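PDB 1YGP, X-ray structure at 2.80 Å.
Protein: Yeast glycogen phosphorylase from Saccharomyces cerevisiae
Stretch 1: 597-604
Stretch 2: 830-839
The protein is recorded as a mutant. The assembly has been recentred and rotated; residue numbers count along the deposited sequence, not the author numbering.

Stretch 1 597-604: LDDTLFDM
Stretch 2 (830-839) THELVDQEFH

Residues 830-839 lie within a longer helix, with phi/psi near -60/-45 and each amide from Val 834 to His 839 bonded to the carbonyl four residues back. Residues 601-604 form an extended strand that runs roughly against the helix, their N-to-C directions 142° apart and their axes 10.4 Å apart at closest approach. Before the strand, Leu 597 and Asp 598 make a 3-10 segment, closed by Thr 600 N to Leu 597 O at 2.8 Å. The CA atoms of Asp 599 and His 839 are 6.2 Å apart, those of Leu 601 and Phe 838 7.4 Å.

Along the helix, His 831 comes first. Its chi1 of -102° carries the ring to Asp 603, whose t rotamer presents OD2 3.4 Å from His 831 NE2, a weak hydrogen bond bent to 137°. One turn on, Val 834 (chi1 t) points toward the strand; its CG1 lies 3.9 Å from Leu 601 CD2, and a short branched side chain serves well in this apolar, buried spot. The m rotamer of Asp 835 leaves its OD1 4.5 Å from Leu 601 CD2, a marginal contact, while its OD2 is hydrogen-bonded elsewhere in the structure.

Phe 838 (t, chi2 80°) offers a broad apolar face to Leu 601 (t, chi2 88°). Leu 601 CD1 sits over that face, 3.7 Å from the ring centroid and 3.5 Å from Phe 838 CG, in a CH-pi contact. At the ring's edge, Phe 838 CE2 approaches Asp 599 O at 3.9 Å.

His 839 (m, chi2 -83°) makes the stronger polar link: ND1 donates to Asp 599 OD1 at 3.1 Å and 163°, helped by the aspartate's t rotamer. His 839 CE1 also lies 2.9 Å from Asp 599 O, near the ring plane. Together the stretches bury 382 Å², with Leu 601 contributing most.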

# COMPACT_ATOMS: atom_id res chain seq x y z
N LEU A 597 13.36 -12.49 42.57
CA LEU A 597 12.10 -12.35 41.84
C LEU A 597 10.88 -13.03 42.46
O LEU A 597 9.82 -12.42 42.51
CB LEU A 597 12.34 -12.89 40.46
CG LEU A 597 11.52 -12.39 39.33
CD1 LEU A 597 11.78 -10.91 39.15
CD2 LEU A 597 11.91 -13.14 38.06
N ASP A 598 10.97 -14.26 42.99
CA ASP A 598 9.83 -14.92 43.64
C ASP A 598 9.35 -14.17 44.87
O ASP A 598 8.23 -14.38 45.33
CB ASP A 598 10.15 -16.35 44.07
CG ASP A 598 8.93 -17.25 44.35
OD1 ASP A 598 7.87 -17.02 43.77
OD2 ASP A 598 9.04 -18.18 45.16
N ASP A 599 10.17 -13.29 45.45
CA ASP A 599 9.74 -12.52 46.58
C ASP A 599 9.54 -11.07 46.12
O ASP A 599 9.37 -10.17 46.95
CB ASP A 599 10.81 -12.67 47.65
CG ASP A 599 10.48 -12.02 48.99
OD1 ASP A 599 9.48 -12.38 49.62
OD2 ASP A 599 11.24 -11.13 49.40
N THR A 600 9.51 -10.79 44.82
CA THR A 600 9.29 -9.44 44.35
C THR A 600 7.82 -9.33 43.94
O THR A 600 7.39 -10.04 43.03
CB THR A 600 10.16 -9.14 43.13
OG1 THR A 600 11.52 -9.43 43.44
CG2 THR A 600 10.06 -7.68 42.77
N LEU A 601 7.02 -8.48 44.59
CA LEU A 601 5.62 -8.35 44.19
C LEU A 601 5.59 -7.43 42.98
O LEU A 601 6.13 -6.31 42.98
CB LEU A 601 4.75 -7.71 45.28
CG LEU A 601 3.26 -7.46 44.98
CD1 LEU A 601 2.42 -8.66 45.33
CD2 LEU A 601 2.77 -6.31 45.83
N PHE A 602 5.00 -7.96 41.92
CA PHE A 602 4.77 -7.20 40.72
C PHE A 602 3.37 -6.59 40.85
O PHE A 602 2.34 -7.27 40.95
CB PHE A 602 4.91 -8.16 39.55
CG PHE A 602 6.37 -8.37 39.12
CD1 PHE A 602 7.41 -8.50 40.04
CD2 PHE A 602 6.67 -8.45 37.75
CE1 PHE A 602 8.72 -8.71 39.59
CE2 PHE A 602 7.98 -8.65 37.32
CZ PHE A 602 9.00 -8.78 38.24
N ASP A 603 3.36 -5.28 40.90
CA ASP A 603 2.15 -4.53 41.11
C ASP A 603 1.92 -3.65 39.88
O ASP A 603 2.66 -2.66 39.73
CB ASP A 603 2.39 -3.73 42.39
CG ASP A 603 1.33 -2.77 42.89
OD1 ASP A 603 0.21 -2.74 42.35
OD2 ASP A 603 1.64 -2.04 43.83
N MET A 604 0.95 -3.96 38.99
CA MET A 604 0.74 -3.15 37.80
C MET A 604 -0.54 -2.36 37.67
O MET A 604 -1.59 -2.78 38.15
CB MET A 604 0.84 -3.98 36.50
CG MET A 604 0.52 -5.45 36.43
SD MET A 604 1.91 -6.50 36.97
CE MET A 604 2.61 -7.11 35.47
N THR A 830 -4.42 -0.77 52.86
CA THR A 830 -4.63 -1.98 52.09
C THR A 830 -3.29 -2.45 51.54
O THR A 830 -3.05 -3.65 51.42
CB THR A 830 -5.57 -1.70 50.94
OG1 THR A 830 -6.63 -0.87 51.40
CG2 THR A 830 -6.11 -3.00 50.38
N HIS A 831 -2.38 -1.52 51.19
CA HIS A 831 -1.11 -1.95 50.67
C HIS A 831 -0.26 -2.63 51.71
O HIS A 831 0.38 -3.64 51.38
CB HIS A 831 -0.37 -0.77 50.09
CG HIS A 831 -0.52 -0.83 48.58
ND1 HIS A 831 -1.12 0.05 47.76
CD2 HIS A 831 -0.03 -1.85 47.80
CE1 HIS A 831 -1.01 -0.40 46.54
NE2 HIS A 831 -0.36 -1.54 46.56
N GLU A 832 -0.31 -2.15 52.96
CA GLU A 832 0.35 -2.81 54.08
C GLU A 832 -0.15 -4.26 54.19
O GLU A 832 0.67 -5.18 54.31
CB GLU A 832 0.02 -2.05 55.35
CG GLU A 832 1.30 -1.74 56.10
CD GLU A 832 1.16 -0.61 57.10
OE1 GLU A 832 1.25 0.55 56.68
OE2 GLU A 832 0.96 -0.87 58.29
N LEU A 833 -1.47 -4.46 54.07
CA LEU A 833 -2.06 -5.79 54.02
C LEU A 833 -1.52 -6.65 52.90
O LEU A 833 -0.99 -7.74 53.17
CB LEU A 833 -3.57 -5.69 53.87
CG LEU A 833 -4.30 -5.50 55.17
CD1 LEU A 833 -5.63 -4.80 54.98
CD2 LEU A 833 -4.44 -6.87 55.79
N VAL A 834 -1.58 -6.17 51.66
CA VAL A 834 -1.10 -6.87 50.47
C VAL A 834 0.32 -7.37 50.72
O VAL A 834 0.60 -8.58 50.61
CB VAL A 834 -1.14 -5.91 49.23
CG1 VAL A 834 -0.39 -6.47 48.03
CG2 VAL A 834 -2.56 -5.79 48.75
N ASP A 835 1.17 -6.44 51.15
CA ASP A 835 2.56 -6.75 51.36
C ASP A 835 2.80 -7.87 52.34
O ASP A 835 3.63 -8.76 52.06
CB ASP A 835 3.29 -5.52 51.86
CG ASP A 835 3.69 -4.54 50.77
OD1 ASP A 835 4.34 -4.93 49.80
OD2 ASP A 835 3.36 -3.36 50.92
N GLN A 836 2.05 -7.88 53.45
CA GLN A 836 2.26 -8.92 54.44
C GLN A 836 1.75 -10.24 53.91
O GLN A 836 2.47 -11.24 53.99
CB GLN A 836 1.53 -8.61 55.72
N GLU A 837 0.56 -10.24 53.31
CA GLU A 837 -0.08 -11.40 52.71
C GLU A 837 0.87 -12.10 51.76
O GLU A 837 1.27 -13.23 52.02
CB GLU A 837 -1.30 -10.97 51.94
CG GLU A 837 -2.61 -10.95 52.69
CD GLU A 837 -3.23 -12.33 52.64
OE1 GLU A 837 -3.74 -12.70 51.60
OE2 GLU A 837 -3.17 -13.05 53.64
N PHE A 838 1.32 -11.39 50.73
CA PHE A 838 2.17 -11.95 49.69
C PHE A 838 3.52 -12.42 50.18
O PHE A 838 3.92 -13.55 49.89
CB PHE A 838 2.37 -10.89 48.56
CG PHE A 838 3.37 -11.27 47.47
CD1 PHE A 838 3.00 -12.13 46.45
CD2 PHE A 838 4.68 -10.77 47.52
CE1 PHE A 838 3.94 -12.48 45.48
CE2 PHE A 838 5.61 -11.13 46.55
CZ PHE A 838 5.24 -11.99 45.52
N HIS A 839 4.27 -11.59 50.89
CA HIS A 839 5.62 -12.00 51.23
C HIS A 839 5.64 -13.00 52.37
O HIS A 839 6.31 -14.04 52.29
CB HIS A 839 6.47 -10.78 51.60
CG HIS A 839 6.76 -9.81 50.46
ND1 HIS A 839 7.69 -9.86 49.52
CD2 HIS A 839 6.07 -8.64 50.27
CE1 HIS A 839 7.60 -8.77 48.79
NE2 HIS A 839 6.62 -8.04 49.25